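Local coordinates for ESAT-6-like protein MAB_3112 (Mycobacterium abscessus, PDB 4I0X) that is of unknown function but pairs with a second WXG100-family protein, MAB_3113, to form the EsxEF complex, and is probably secreted, at the interface of chains A and B. Residues are numbered along the deposited sequence; one frame, centred on the assembly and turned at random. Chains: chain A, ESAT-6-like protein MAB_3112; chain B, ESAT-6-like protein MAB_3113.

The three contacts follow one another along an elongated bundle in which each chain contributes a hairpin of two helices. Contact 1 lies in the middle, its C-alpha centre about 12 Å from those of contact 2 and contact 3, which are about 24 Å apart. Helix 4-32 of chain A and helix 11-47 of chain B run antiparallel through all three. A:Leu26 and B:Ala23 belong to both contact 1 and contact 2, and B:Val30 to both contact 1 and contact 3, so the apolar seam is continuous. Polar links across the chains appear in contact 2, towards one end of the EsxEF heterodimer.

Contact 1: the interface of chains A and B. Residues chain A 18-19, 22-23, 26, 52, 56; chain B 23, 26-27, 30.
In the apolar middle of the EsxEF helix-on-helix interface, aromatic packing centres on B:Phe26, whose ring is driven edge-first from helix 11-47 towards helix 4-32 of chain A. Its CG stands anti to the backbone N (chi1 -177°), which sends the ring straight out at the partner. A:Met19 CA meets the ring at its edge, in plane, while CE1 of B:Phe26 lies 3.9 Å from A:Gly22 CA; the lack of a side chain on the glycine probably allows the rim so near the backbone. The ring tip CZ also lies 3.6 Å from the carbonyl oxygen A:Met19 O. Aliphatic packing closes around the ring. A:Leu26 crosses B:Phe26 obliquely and sets its CD1 branch 3.6 Å from CB at the root of the ring, while CD2 turns to the backbone of B:Ala23. B:Val30 covers one ring face from its own chain with CG2. That same methyl receives A:Met19 CE at 3.7 Å, the methionine crossing it at about a right angle with its chain bent at chi3 (60°). Thioether packing completes the patch, which has no polar bond across it: A:Met52, extended beyond CG, places its terminal CE 3.3 Å from the backbone oxygen B:Ala23 O.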
loop_
_atom_site.group_PDB
_atom_site.type_symbol
_atom_site.label_atom_id
_atom_site.label_comp_id
_atom_site.label_asym_id
_atom_site.label_seq_id
_atom_site.Cartn_x
_atom_site.Cartn_y
_atom_site.Cartn_z
ATOM N N GLN A 18 10.177 1.241 2.358
ATOM C CA GLN A 18 9.973 0.676 1.015
ATOM C C GLN A 18 8.673 1.133 0.343
ATOM O O GLN A 18 8.639 1.384 -0.848
ATOM C CB GLN A 18 10.001 -0.844 1.097
ATOM C CG GLN A 18 11.338 -1.390 1.561
ATOM C CD GLN A 18 11.303 -2.884 1.834
ATOM O OE1 GLN A 18 11.369 -3.695 0.922
ATOM N NE2 GLN A 18 11.207 -3.241 3.099
ATOM N N MET A 19 7.598 1.269 1.111
ATOM C CA MET A 19 6.326 1.741 0.554
ATOM C C MET A 19 6.373 3.180 0.118
ATOM O O MET A 19 5.801 3.554 -0.928
ATOM C CB MET A 19 5.205 1.529 1.558
ATOM C CG MET A 19 4.775 0.103 1.668
ATOM S SD MET A 19 3.265 -0.075 2.642
ATOM C CE MET A 19 2.167 0.949 1.638
ATOM N N GLY A 22 8.411 3.198 -3.091
ATOM C CA GLY A 22 7.636 2.579 -4.145
ATOM C C GLY A 22 6.525 3.466 -4.628
ATOM O O GLY A 22 6.280 3.583 -5.828
ATOM N N SER A 23 5.812 4.046 -3.675
ATOM C CA SER A 23 4.754 4.977 -3.970
ATOM C C SER A 23 5.229 6.213 -4.761
ATOM O O SER A 23 4.567 6.647 -5.695
ATOM C CB SER A 23 4.108 5.429 -2.665
ATOM O OG SER A 23 2.993 6.252 -2.950
ATOM N N LEU A 26 6.110 5.128 -8.306
ATOM C CA LEU A 26 4.944 4.842 -9.127
ATOM C C LEU A 26 4.242 6.129 -9.521
ATOM O O LEU A 26 3.683 6.220 -10.578
ATOM C CB LEU A 26 3.954 3.961 -8.378
ATOM C CG LEU A 26 4.225 2.483 -8.454
ATOM C CD1 LEU A 26 3.418 1.807 -7.369
ATOM C CD2 LEU A 26 3.892 1.945 -9.870
ATOM N N MET A 52 -5.276 4.970 -5.105
ATOM C CA MET A 52 -4.196 4.082 -4.703
ATOM C C MET A 52 -3.072 4.768 -3.840
ATOM O O MET A 52 -2.616 4.240 -2.821
ATOM C CB MET A 52 -3.617 3.440 -5.964
ATOM C CG MET A 52 -2.648 2.391 -5.713
ATOM S SD MET A 52 -2.298 1.340 -7.160
ATOM C CE MET A 52 -1.370 0.158 -6.216
ATOM N N ALA A 56 -1.873 4.136 -0.000
ATOM C CA ALA A 56 -0.471 3.855 0.275
ATOM C C ALA A 56 0.068 4.780 1.353
ATOM O O ALA A 56 0.696 4.337 2.302
ATOM C CB ALA A 56 0.352 3.954 -1.023
ATOM N N ALA B 23 2.271 -1.220 -10.552
ATOM C CA ALA B 23 1.291 -0.896 -9.510
ATOM C C ALA B 23 0.679 -2.171 -8.908
ATOM O O ALA B 23 0.364 -2.213 -7.737
ATOM C CB ALA B 23 0.176 -0.007 -10.077
ATOM N N PHE B 26 3.322 -3.675 -6.737
ATOM C CA PHE B 26 3.386 -2.919 -5.493
ATOM C C PHE B 26 2.258 -3.347 -4.546
ATOM O O PHE B 26 2.506 -3.611 -3.384
ATOM C CB PHE B 26 3.291 -1.434 -5.784
ATOM C CG PHE B 26 3.415 -0.576 -4.580
ATOM C CD1 PHE B 26 4.628 -0.435 -3.938
ATOM C CD2 PHE B 26 2.331 0.106 -4.100
ATOM C CE1 PHE B 26 4.743 0.382 -2.817
ATOM C CE2 PHE B 26 2.446 0.939 -2.979
ATOM C CZ PHE B 26 3.661 1.070 -2.352
ATOM N N LYS B 27 1.025 -3.402 -5.045
ATOM C CA LYS B 27 -0.086 -3.878 -4.240
ATOM C C LYS B 27 0.185 -5.255 -3.657
ATOM O O LYS B 27 -0.137 -5.515 -2.512
ATOM C CB LYS B 27 -1.395 -3.877 -5.057
ATOM C CG LYS B 27 -2.599 -4.374 -4.311
ATOM C CD LYS B 27 -2.735 -5.876 -4.416
ATOM C CE LYS B 27 -4.108 -6.247 -4.844
ATOM N NZ LYS B 27 -4.291 -7.732 -4.885
ATOM N N VAL B 30 2.752 -4.933 -0.857
ATOM C CA VAL B 30 2.153 -4.350 0.337
ATOM C C VAL B 30 1.283 -5.346 1.090
ATOM O O VAL B 30 1.400 -5.463 2.301
ATOM C CB VAL B 30 1.319 -3.114 0.041
ATOM C CG1 VAL B 30 0.653 -2.623 1.346
ATOM C CG2 VAL B 30 2.189 -2.030 -0.592
#

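Contact 2: the interface of chains A and B. Residues chain A 26, 29-30, 32-33, 45; chain B 15-16, 19-20, 22-23, 79.
Helix 4-32 of chain A ends here with a flattening backbone, psi rising to -21° at A:Ser32 before the 3-10 turn 33-35, while the facing segment of B helix 11-47 stays regular. Near one bundle end, this mixed patch adds polar links to the heterodimer's apolar packing. A:Ser32 OG turns back to donate a 2.7 Å hydrogen bond to A:Asp29 O, on a lone pair in the carbonyl plane. From the 3-10 turn A:Leu33 lays CD2 over one face of the B:His15 imidazole, 3.6 Å from the ring centroid, and meets B:Val19 tip to tip. B:Val19 forks between neighbours: CG2 faces A:Leu33, and CG1 packs 3.7 Å from A:Val30 CG2. A:Asp29 and the extended B:Arg22 cross at about a right angle, their carboxylate and guanidinium planes 68° apart; the salt bridge is long, with B:Arg22 NH1 3.7 Å from A:Asp29 OD2, and therefore likely weak. On the other flank A:Tyr45, its CG anti to the backbone N (chi1 -163°), carries its phenol across the interface. B:Met79 CG sits over the centre of one face of that ring, and the bent methionine chain brings CE 3.5 Å from A:Tyr45 CZ. B:Thr20 OG1 donates to B:Ile16 O at 2.6 Å, from above the carbonyl plane, which positions the hydroxyl for the partner chain: A:Tyr45 OH hydrogen-bonds to B:Thr20 OG1 at 2.8 Å.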
loop_
_atom_site.group_PDB
_atom_site.type_symbol
_atom_site.label_atom_id
_atom_site.label_comp_id
_atom_site.label_asym_id
_atom_site.label_seq_id
_atom_site.Cartn_x
_atom_site.Cartn_y
_atom_site.Cartn_z
ATOM N N LEU A 26 6.110 5.128 -8.306
ATOM C CA LEU A 26 4.944 4.842 -9.127
ATOM C C LEU A 26 4.242 6.129 -9.521
ATOM O O LEU A 26 3.683 6.220 -10.578
ATOM C CB LEU A 26 3.954 3.961 -8.378
ATOM C CG LEU A 26 4.225 2.483 -8.454
ATOM C CD1 LEU A 26 3.418 1.807 -7.369
ATOM C CD2 LEU A 26 3.892 1.945 -9.870
ATOM N N ASP A 29 5.936 7.501 -12.483
ATOM C CA ASP A 29 5.625 6.690 -13.664
ATOM C C ASP A 29 4.225 6.991 -14.178
ATOM O O ASP A 29 4.005 7.180 -15.387
ATOM C CB ASP A 29 5.672 5.211 -13.333
ATOM C CG ASP A 29 7.068 4.689 -13.083
ATOM O OD1 ASP A 29 8.069 5.360 -13.418
ATOM O OD2 ASP A 29 7.156 3.561 -12.563
ATOM N N VAL A 30 3.266 7.012 -13.261
ATOM C CA VAL A 30 1.884 7.255 -13.620
ATOM C C VAL A 30 1.723 8.601 -14.246
ATOM O O VAL A 30 1.114 8.703 -15.301
ATOM C CB VAL A 30 0.924 7.136 -12.439
ATOM C CG1 VAL A 30 -0.461 7.646 -12.857
ATOM C CG2 VAL A 30 0.849 5.685 -11.966
ATOM N N SER A 32 3.830 10.285 -15.826
ATOM C CA SER A 32 4.471 10.394 -17.147
ATOM C C SER A 32 3.529 9.893 -18.251
ATOM O O SER A 32 3.722 10.232 -19.429
ATOM C CB SER A 32 5.798 9.622 -17.204
ATOM O OG SER A 32 5.554 8.221 -17.294
ATOM N N LEU A 33 2.539 9.070 -17.899
ATOM C CA LEU A 33 1.651 8.539 -18.952
ATOM C C LEU A 33 0.740 9.601 -19.566
ATOM O O LEU A 33 0.289 9.452 -20.698
ATOM C CB LEU A 33 0.774 7.423 -18.420
ATOM C CG LEU A 33 1.496 6.182 -17.934
ATOM C CD1 LEU A 33 0.428 5.339 -17.278
ATOM C CD2 LEU A 33 2.216 5.442 -19.085
ATOM N N TYR A 45 -8.001 6.377 -14.941
ATOM C CA TYR A 45 -6.723 5.897 -14.434
ATOM C C TYR A 45 -6.111 6.887 -13.441
ATOM O O TYR A 45 -5.658 6.520 -12.364
ATOM C CB TYR A 45 -5.771 5.685 -15.603
ATOM C CG TYR A 45 -4.567 4.811 -15.290
ATOM C CD1 TYR A 45 -3.397 5.358 -14.812
ATOM C CD2 TYR A 45 -4.590 3.460 -15.549
ATOM C CE1 TYR A 45 -2.287 4.580 -14.583
ATOM C CE2 TYR A 45 -3.506 2.673 -15.295
ATOM C CZ TYR A 45 -2.336 3.243 -14.826
ATOM O OH TYR A 45 -1.224 2.440 -14.607
ATOM N N HIS B 15 3.345 0.941 -22.598
ATOM C CA HIS B 15 3.838 1.710 -21.474
ATOM C C HIS B 15 2.794 1.738 -20.330
ATOM O O HIS B 15 3.105 1.470 -19.169
ATOM C CB HIS B 15 4.186 3.118 -21.922
ATOM C CG HIS B 15 4.965 3.871 -20.913
ATOM N ND1 HIS B 15 5.130 5.237 -20.964
ATOM C CD2 HIS B 15 5.592 3.458 -19.788
ATOM C CE1 HIS B 15 5.860 5.627 -19.934
ATOM N NE2 HIS B 15 6.133 4.569 -19.192
ATOM N N ILE B 16 1.540 1.986 -20.678
ATOM C CA ILE B 16 0.451 1.970 -19.691
ATOM C C ILE B 16 0.386 0.624 -18.990
ATOM O O ILE B 16 0.276 0.546 -17.775
ATOM C CB ILE B 16 -0.913 2.261 -20.379
ATOM C CG1 ILE B 16 -0.911 3.683 -20.914
ATOM C CG2 ILE B 16 -2.078 2.032 -19.396
ATOM C CD1 ILE B 16 -1.951 3.997 -21.883
ATOM N N VAL B 19 3.303 0.185 -16.464
ATOM C CA VAL B 19 3.125 0.963 -15.255
ATOM C C VAL B 19 2.068 0.287 -14.386
ATOM O O VAL B 19 2.200 0.200 -13.166
ATOM C CB VAL B 19 2.711 2.425 -15.580
ATOM C CG1 VAL B 19 2.359 3.174 -14.297
ATOM C CG2 VAL B 19 3.795 3.105 -16.372
ATOM N N THR B 20 1.036 -0.233 -15.025
ATOM C CA THR B 20 -0.068 -0.842 -14.300
ATOM C C THR B 20 0.441 -2.100 -13.661
ATOM O O THR B 20 0.073 -2.428 -12.533
ATOM C CB THR B 20 -1.258 -1.174 -15.246
ATOM O OG1 THR B 20 -1.573 -0.005 -16.007
ATOM C CG2 THR B 20 -2.465 -1.654 -14.446
ATOM N N ARG B 22 3.499 -2.569 -12.645
ATOM C CA ARG B 22 4.310 -2.167 -11.486
ATOM C C ARG B 22 3.420 -1.823 -10.272
ATOM O O ARG B 22 3.745 -2.156 -9.111
ATOM C CB ARG B 22 5.209 -0.991 -11.833
ATOM C CG ARG B 22 6.282 -1.328 -12.816
ATOM C CD ARG B 22 7.152 -0.109 -13.136
ATOM N NE ARG B 22 8.206 -0.534 -14.018
ATOM C CZ ARG B 22 9.416 -0.001 -14.130
ATOM N NH1 ARG B 22 9.792 1.044 -13.421
ATOM N NH2 ARG B 22 10.248 -0.528 -14.998
ATOM N N ALA B 23 2.271 -1.220 -10.552
ATOM C CA ALA B 23 1.291 -0.896 -9.510
ATOM C C ALA B 23 0.679 -2.171 -8.908
ATOM O O ALA B 23 0.364 -2.213 -7.737
ATOM C CB ALA B 23 0.176 -0.007 -10.077
ATOM N N MET B 79 -7.604 1.502 -12.055
ATOM C CA MET B 79 -6.512 1.647 -13.001
ATOM C C MET B 79 -6.521 0.522 -14.015
ATOM O O MET B 79 -6.394 0.754 -15.226
ATOM C CB MET B 79 -5.189 1.676 -12.249
ATOM C CG MET B 79 -4.976 2.933 -11.453
ATOM S SD MET B 79 -3.625 2.815 -10.234
ATOM C CE MET B 79 -2.235 2.736 -11.315
#

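Contact 3: the interface of chains A and B. Residues chain A 11-12, 15, 59, 62-63, 66; chain B 30, 33-34, 37, 61, 65.
The backbone oxygen B:Asn33 O has one polar neighbour here, the amide N of B:Leu37 at 3.0 Å, one helical turn on; A:Phe11 CE1 merely touches it at 3.5 Å. A:Phe11, with CG anti to the backbone N (chi1 -173°), crosses the asparagine at about a right angle, ring and side-chain amide planes 48° apart. Its CZ also lies 3.6 Å from the amide oxygen B:Asn33 OD1. Both methyls of A:Leu15 straddle the B:Asn33 aliphatic stem, CD1 being 3.8 Å from CB. Towards the bundle interior, A:Leu63 and B:Leu37 slide past each other in opposite directions, with their CD2 methyls 3.5 Å apart. The CD2 methyl of B:Leu34 packs obliquely against the same A:Leu63 branch and covers one face of the B:Trp65 indole; B:Ala61 O lies above the opposite face. Flanked and probably held within chain B, the indole turns its benzo side to chain A: CE3 faces A:Ala62 CB, and CZ3 lies 4.0 Å from A:Ile66 CG2. B:Trp65 CG takes the crowded position between backbone N and carbonyl carbon (chi1 72°). With no polar bond between the chains, the site joins both hairpins by apolar packing and brings all four long helices of the heterodimer together.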
loop_
_atom_site.group_PDB
_atom_site.type_symbol
_atom_site.label_atom_id
_atom_site.label_comp_id
_atom_site.label_asym_id
_atom_site.label_seq_id
_atom_site.Cartn_x
_atom_site.Cartn_y
_atom_site.Cartn_z
ATOM N N PHE A 11 10.529 -4.367 11.399
ATOM C CA PHE A 11 9.813 -4.826 10.206
ATOM C C PHE A 11 8.874 -3.736 9.700
ATOM O O PHE A 11 8.899 -3.373 8.522
ATOM C CB PHE A 11 9.037 -6.083 10.532
ATOM C CG PHE A 11 8.402 -6.738 9.335
ATOM C CD1 PHE A 11 7.279 -6.191 8.752
ATOM C CD2 PHE A 11 8.914 -7.909 8.812
ATOM C CE1 PHE A 11 6.674 -6.803 7.651
ATOM C CE2 PHE A 11 8.314 -8.517 7.705
ATOM C CZ PHE A 11 7.195 -7.954 7.140
ATOM N N ALA A 12 8.050 -3.199 10.587
ATOM C CA ALA A 12 7.126 -2.132 10.209
ATOM C C ALA A 12 7.877 -0.896 9.641
ATOM O O ALA A 12 7.457 -0.299 8.662
ATOM C CB ALA A 12 6.297 -1.738 11.418
ATOM N N LEU A 15 9.244 -1.710 6.116
ATOM C CA LEU A 15 8.183 -1.754 5.140
ATOM C C LEU A 15 7.716 -0.339 4.815
ATOM O O LEU A 15 7.451 -0.040 3.670
ATOM C CB LEU A 15 7.029 -2.606 5.649
ATOM C CG LEU A 15 5.800 -2.680 4.736
ATOM C CD1 LEU A 15 6.145 -3.269 3.354
ATOM C CD2 LEU A 15 4.713 -3.520 5.428
ATOM N N VAL A 59 -1.332 3.763 4.696
ATOM C CA VAL A 59 -0.616 2.569 5.176
ATOM C C VAL A 59 0.749 2.952 5.785
ATOM O O VAL A 59 1.113 2.513 6.865
ATOM C CB VAL A 59 -0.415 1.519 4.046
ATOM C CG1 VAL A 59 0.570 0.421 4.487
ATOM C CG2 VAL A 59 -1.734 0.912 3.624
ATOM N N ALA A 62 0.457 4.542 9.119
ATOM C CA ALA A 62 0.084 3.603 10.176
ATOM C C ALA A 62 1.283 2.751 10.567
ATOM O O ALA A 62 1.501 2.507 11.753
ATOM C CB ALA A 62 -1.079 2.727 9.743
ATOM N N LEU A 63 2.065 2.334 9.582
ATOM C CA LEU A 63 3.290 1.564 9.824
ATOM C C LEU A 63 4.326 2.326 10.636
ATOM O O LEU A 63 4.895 1.800 11.548
ATOM C CB LEU A 63 3.950 1.097 8.506
ATOM C CG LEU A 63 3.191 -0.007 7.798
ATOM C CD1 LEU A 63 3.691 -0.192 6.403
ATOM C CD2 LEU A 63 3.256 -1.332 8.574
ATOM N N ILE A 66 3.046 2.644 14.351
ATOM C CA ILE A 66 3.201 1.480 15.214
ATOM C C ILE A 66 4.688 1.178 15.388
ATOM O O ILE A 66 5.101 0.728 16.435
ATOM C CB ILE A 66 2.432 0.230 14.667
ATOM C CG1 ILE A 66 2.258 -0.861 15.725
ATOM C CG2 ILE A 66 3.149 -0.368 13.489
ATOM C CD1 ILE A 66 1.776 -0.387 17.033
ATOM N N VAL B 30 2.752 -4.933 -0.857
ATOM C CA VAL B 30 2.153 -4.350 0.337
ATOM C C VAL B 30 1.283 -5.346 1.090
ATOM O O VAL B 30 1.400 -5.463 2.301
ATOM C CB VAL B 30 1.319 -3.114 0.041
ATOM C CG1 VAL B 30 0.653 -2.623 1.346
ATOM C CG2 VAL B 30 2.189 -2.030 -0.592
ATOM N N ASN B 33 3.239 -8.273 2.847
ATOM C CA ASN B 33 4.007 -7.935 4.045
ATOM C C ASN B 33 3.186 -7.477 5.235
ATOM O O ASN B 33 3.573 -7.729 6.389
ATOM C CB ASN B 33 5.094 -6.927 3.713
ATOM C CG ASN B 33 6.228 -7.566 2.984
ATOM O OD1 ASN B 33 7.065 -8.286 3.584
ATOM N ND2 ASN B 33 6.259 -7.363 1.683
ATOM N N LEU B 34 2.067 -6.809 4.960
ATOM C CA LEU B 34 1.073 -6.521 5.985
ATOM C C LEU B 34 0.524 -7.833 6.551
ATOM O O LEU B 34 0.309 -7.944 7.737
ATOM C CB LEU B 34 -0.079 -5.683 5.425
ATOM C CG LEU B 34 0.181 -4.232 5.050
ATOM C CD1 LEU B 34 -1.064 -3.547 4.503
ATOM C CD2 LEU B 34 0.716 -3.421 6.234
ATOM N N LEU B 37 3.140 -9.192 8.956
ATOM C CA LEU B 37 3.119 -8.352 10.148
ATOM C C LEU B 37 1.912 -8.673 11.029
ATOM O O LEU B 37 2.059 -8.877 12.236
ATOM C CB LEU B 37 3.088 -6.884 9.730
ATOM C CG LEU B 37 3.041 -5.832 10.833
ATOM C CD1 LEU B 37 4.063 -6.148 11.885
ATOM C CD2 LEU B 37 3.283 -4.456 10.221
ATOM N N ALA B 61 -3.484 0.980 14.550
ATOM C CA ALA B 61 -2.636 0.973 13.369
ATOM C C ALA B 61 -3.193 -0.037 12.382
ATOM O O ALA B 61 -3.299 0.254 11.214
ATOM C CB ALA B 61 -1.229 0.635 13.735
ATOM N N TRP B 65 -4.317 0.536 8.466
ATOM C CA TRP B 65 -3.728 -0.024 7.273
ATOM C C TRP B 65 -4.625 -0.970 6.512
ATOM O O TRP B 65 -4.454 -1.128 5.315
ATOM C CB TRP B 65 -2.354 -0.626 7.519
ATOM C CG TRP B 65 -2.223 -1.893 8.260
ATOM C CD1 TRP B 65 -2.765 -3.083 7.969
ATOM C CD2 TRP B 65 -1.390 -2.088 9.404
ATOM N NE1 TRP B 65 -2.329 -4.034 8.876
ATOM C CE2 TRP B 65 -1.485 -3.432 9.767
ATOM C CE3 TRP B 65 -0.578 -1.234 10.164
ATOM C CZ2 TRP B 65 -0.812 -3.954 10.863
ATOM C CZ3 TRP B 65 0.079 -1.750 11.245
ATOM C CH2 TRP B 65 -0.032 -3.099 11.582
#